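Local coordinates for WbbM protein (Klebsiella pneumoniae, PDB 6U4B) that probably transfers sugars as a bifunctional, trimeric glycosyltransferase that polymerises a bacterial O-antigen, binding magnesium, at residues A491-V496 with Q507-K512. Sequence-based numbering, arbitrary orientation.
Sequences AELMRV and QDIMNK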
loop_
_atom_site.group_PDB
_atom_site.type_symbol
_atom_site.label_atom_id
_atom_site.label_comp_id
_atom_site.label_asym_id
_atom_site.label_seq_id
_atom_site.Cartn_x
_atom_site.Cartn_y
_atom_site.Cartn_z
ATOM N N ALA A 491 -31.656 23.699 -24.284
ATOM C CA ALA A 491 -32.879 24.484 -24.140
ATOM C C ALA A 491 -34.093 23.581 -23.960
ATOM O O ALA A 491 -35.007 23.903 -23.192
ATOM C CB ALA A 491 -33.065 25.398 -25.353
ATOM N N GLU A 492 -34.118 22.446 -24.660
ATOM C CA GLU A 492 -35.218 21.500 -24.503
ATOM C C GLU A 492 -35.190 20.847 -23.126
ATOM O O GLU A 492 -36.241 20.669 -22.496
ATOM C CB GLU A 492 -35.156 20.442 -25.604
ATOM C CG GLU A 492 -36.259 19.399 -25.533
ATOM C CD GLU A 492 -37.608 19.937 -25.976
ATOM O OE1 GLU A 492 -37.668 21.086 -26.468
ATOM O OE2 GLU A 492 -38.610 19.205 -25.834
ATOM N N LEU A 493 -33.998 20.476 -22.647
ATOM C CA LEU A 493 -33.876 19.914 -21.305
ATOM C C LEU A 493 -34.423 20.873 -20.256
ATOM O O LEU A 493 -35.140 20.457 -19.336
ATOM C CB LEU A 493 -32.416 19.573 -21.008
ATOM C CG LEU A 493 -31.744 18.467 -21.826
ATOM C CD1 LEU A 493 -30.243 18.456 -21.574
ATOM C CD2 LEU A 493 -32.351 17.105 -21.507
ATOM N N MET A 494 -34.100 22.164 -20.382
ATOM C CA MET A 494 -34.622 23.152 -19.447
ATOM C C MET A 494 -36.134 23.279 -19.564
ATOM O O MET A 494 -36.837 23.354 -18.548
ATOM C CB MET A 494 -33.949 24.504 -19.685
ATOM C CG MET A 494 -32.452 24.511 -19.394
ATOM S SD MET A 494 -32.046 24.122 -17.674
ATOM C CE MET A 494 -31.624 22.380 -17.783
ATOM N N ARG A 495 -36.655 23.298 -20.794
ATOM C CA ARG A 495 -38.099 23.398 -20.978
ATOM C C ARG A 495 -38.819 22.231 -20.312
ATOM O O ARG A 495 -39.818 22.430 -19.611
ATOM C CB ARG A 495 -38.434 23.459 -22.467
ATOM C CG ARG A 495 -39.864 23.897 -22.753
ATOM C CD ARG A 495 -40.228 23.642 -24.205
ATOM N NE ARG A 495 -40.104 22.227 -24.553
ATOM C CZ ARG A 495 -41.071 21.330 -24.384
ATOM N NH1 ARG A 495 -42.238 21.699 -23.871
ATOM N NH2 ARG A 495 -40.869 20.065 -24.728
ATOM N N VAL A 496 -38.312 21.010 -20.501
ATOM C CA VAL A 496 -38.923 19.838 -19.881
ATOM C C VAL A 496 -38.803 19.915 -18.362
ATOM O O VAL A 496 -39.730 19.536 -17.634
ATOM C CB VAL A 496 -38.291 18.551 -20.442
ATOM C CG1 VAL A 496 -38.675 17.343 -19.599
ATOM C CG2 VAL A 496 -38.711 18.346 -21.887
ATOM N N GLN A 507 -33.211 11.716 -14.713
ATOM C CA GLN A 507 -33.190 10.485 -15.498
ATOM C C GLN A 507 -34.426 10.390 -16.382
ATOM O O GLN A 507 -34.336 9.994 -17.551
ATOM C CB GLN A 507 -33.082 9.262 -14.583
ATOM C CG GLN A 507 -32.930 7.946 -15.346
ATOM C CD GLN A 507 -32.630 6.764 -14.440
ATOM O OE1 GLN A 507 -31.471 6.398 -14.245
ATOM N NE2 GLN A 507 -33.674 6.158 -13.886
ATOM N N ASP A 508 -35.590 10.766 -15.844
ATOM C CA ASP A 508 -36.809 10.791 -16.648
ATOM C C ASP A 508 -36.754 11.890 -17.700
ATOM O O ASP A 508 -37.189 11.687 -18.840
ATOM C CB ASP A 508 -38.030 10.982 -15.749
ATOM C CG ASP A 508 -38.446 9.707 -15.044
ATOM O OD1 ASP A 508 -37.914 8.631 -15.392
ATOM O OD2 ASP A 508 -39.311 9.787 -14.144
ATOM N N ILE A 509 -36.231 13.063 -17.334
ATOM C CA ILE A 509 -36.140 14.172 -18.277
ATOM C C ILE A 509 -35.265 13.790 -19.464
ATOM O O ILE A 509 -35.615 14.047 -20.622
ATOM C CB ILE A 509 -35.609 15.431 -17.567
ATOM C CG1 ILE A 509 -36.633 15.943 -16.554
ATOM C CG2 ILE A 509 -35.260 16.514 -18.578
ATOM C CD1 ILE A 509 -36.138 17.090 -15.706
ATOM N N MET A 510 -34.121 13.157 -19.194
ATOM C CA MET A 510 -33.211 12.785 -20.271
ATOM C C MET A 510 -33.758 11.632 -21.102
ATOM O O MET A 510 -33.532 11.591 -22.316
ATOM C CB MET A 510 -31.833 12.435 -19.698
ATOM C CG MET A 510 -31.091 13.637 -19.124
ATOM S SD MET A 510 -29.422 13.247 -18.555
ATOM C CE MET A 510 -29.779 12.253 -17.105
ATOM N N ASN A 511 -34.471 10.690 -20.480
ATOM C CA ASN A 511 -35.097 9.623 -21.255
ATOM C C ASN A 511 -36.139 10.184 -22.217
ATOM O O ASN A 511 -36.274 9.706 -23.349
ATOM C CB ASN A 511 -35.728 8.594 -20.320
ATOM C CG ASN A 511 -34.825 7.399 -20.077
ATOM O OD1 ASN A 511 -34.786 6.470 -20.881
ATOM N ND2 ASN A 511 -34.098 7.416 -18.964
ATOM N N LYS A 512 -36.875 11.210 -21.789
ATOM C CA LYS A 512 -37.873 11.821 -22.659
ATOM C C LYS A 512 -37.215 12.608 -23.785
ATOM O O LYS A 512 -37.587 12.464 -24.955
ATOM C CB LYS A 512 -38.803 12.715 -21.835
ATOM C CG LYS A 512 -39.667 13.666 -22.661
ATOM C CD LYS A 512 -40.745 14.320 -21.804
ATOM C CE LYS A 512 -41.349 15.540 -22.490
ATOM N NZ LYS A 512 -41.933 15.231 -23.823
#
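V496 and I509 each set one methyl anti to the backbone N, CG1 of V496 (chi1 167°) and CG2 of I509, and these two branches meet 3.7 Å apart where the helices come closest. The side chains slide past one another in opposite directions, and V496 CG1 also rests against I509 CG1, at 3.9 Å. The other branch of the valine, CG2, meets CE of K512: the lysine runs extended from a chi1 of 166° and bends only at its last torsion, laying CE 3.9 Å from V496 CG2 while NZ goes on to hydrogen-bond N464 OD1. L493 completes the apolar seam with CD2, which lies 4.2 Å from I509 CG2 and reaches M510 CG more loosely. No hydrogen bond joins the two segments, though each helix has side-chain bonds of its own. On one, R495 NH2 makes a nearly straight 2.7 Å hydrogen bond, within a salt bridge, to E492 OE2, which lies in the guanidinium plane but is met from above the carboxylate plane; on the other, an N-H of N511 ND2 is donated to Q507 O. This is a worked example of helix packing through an apolar seam, mainly of branched side chains; the segment axes approach to 9.9 Å, with 128° between their N-to-C directions. Helix 505-513 lies between helix 489-499 and strand 472-473, where M510 touches F472, N511 OD1 accepts from F472 N and Q507 OE1 from A474 N just beyond the strand.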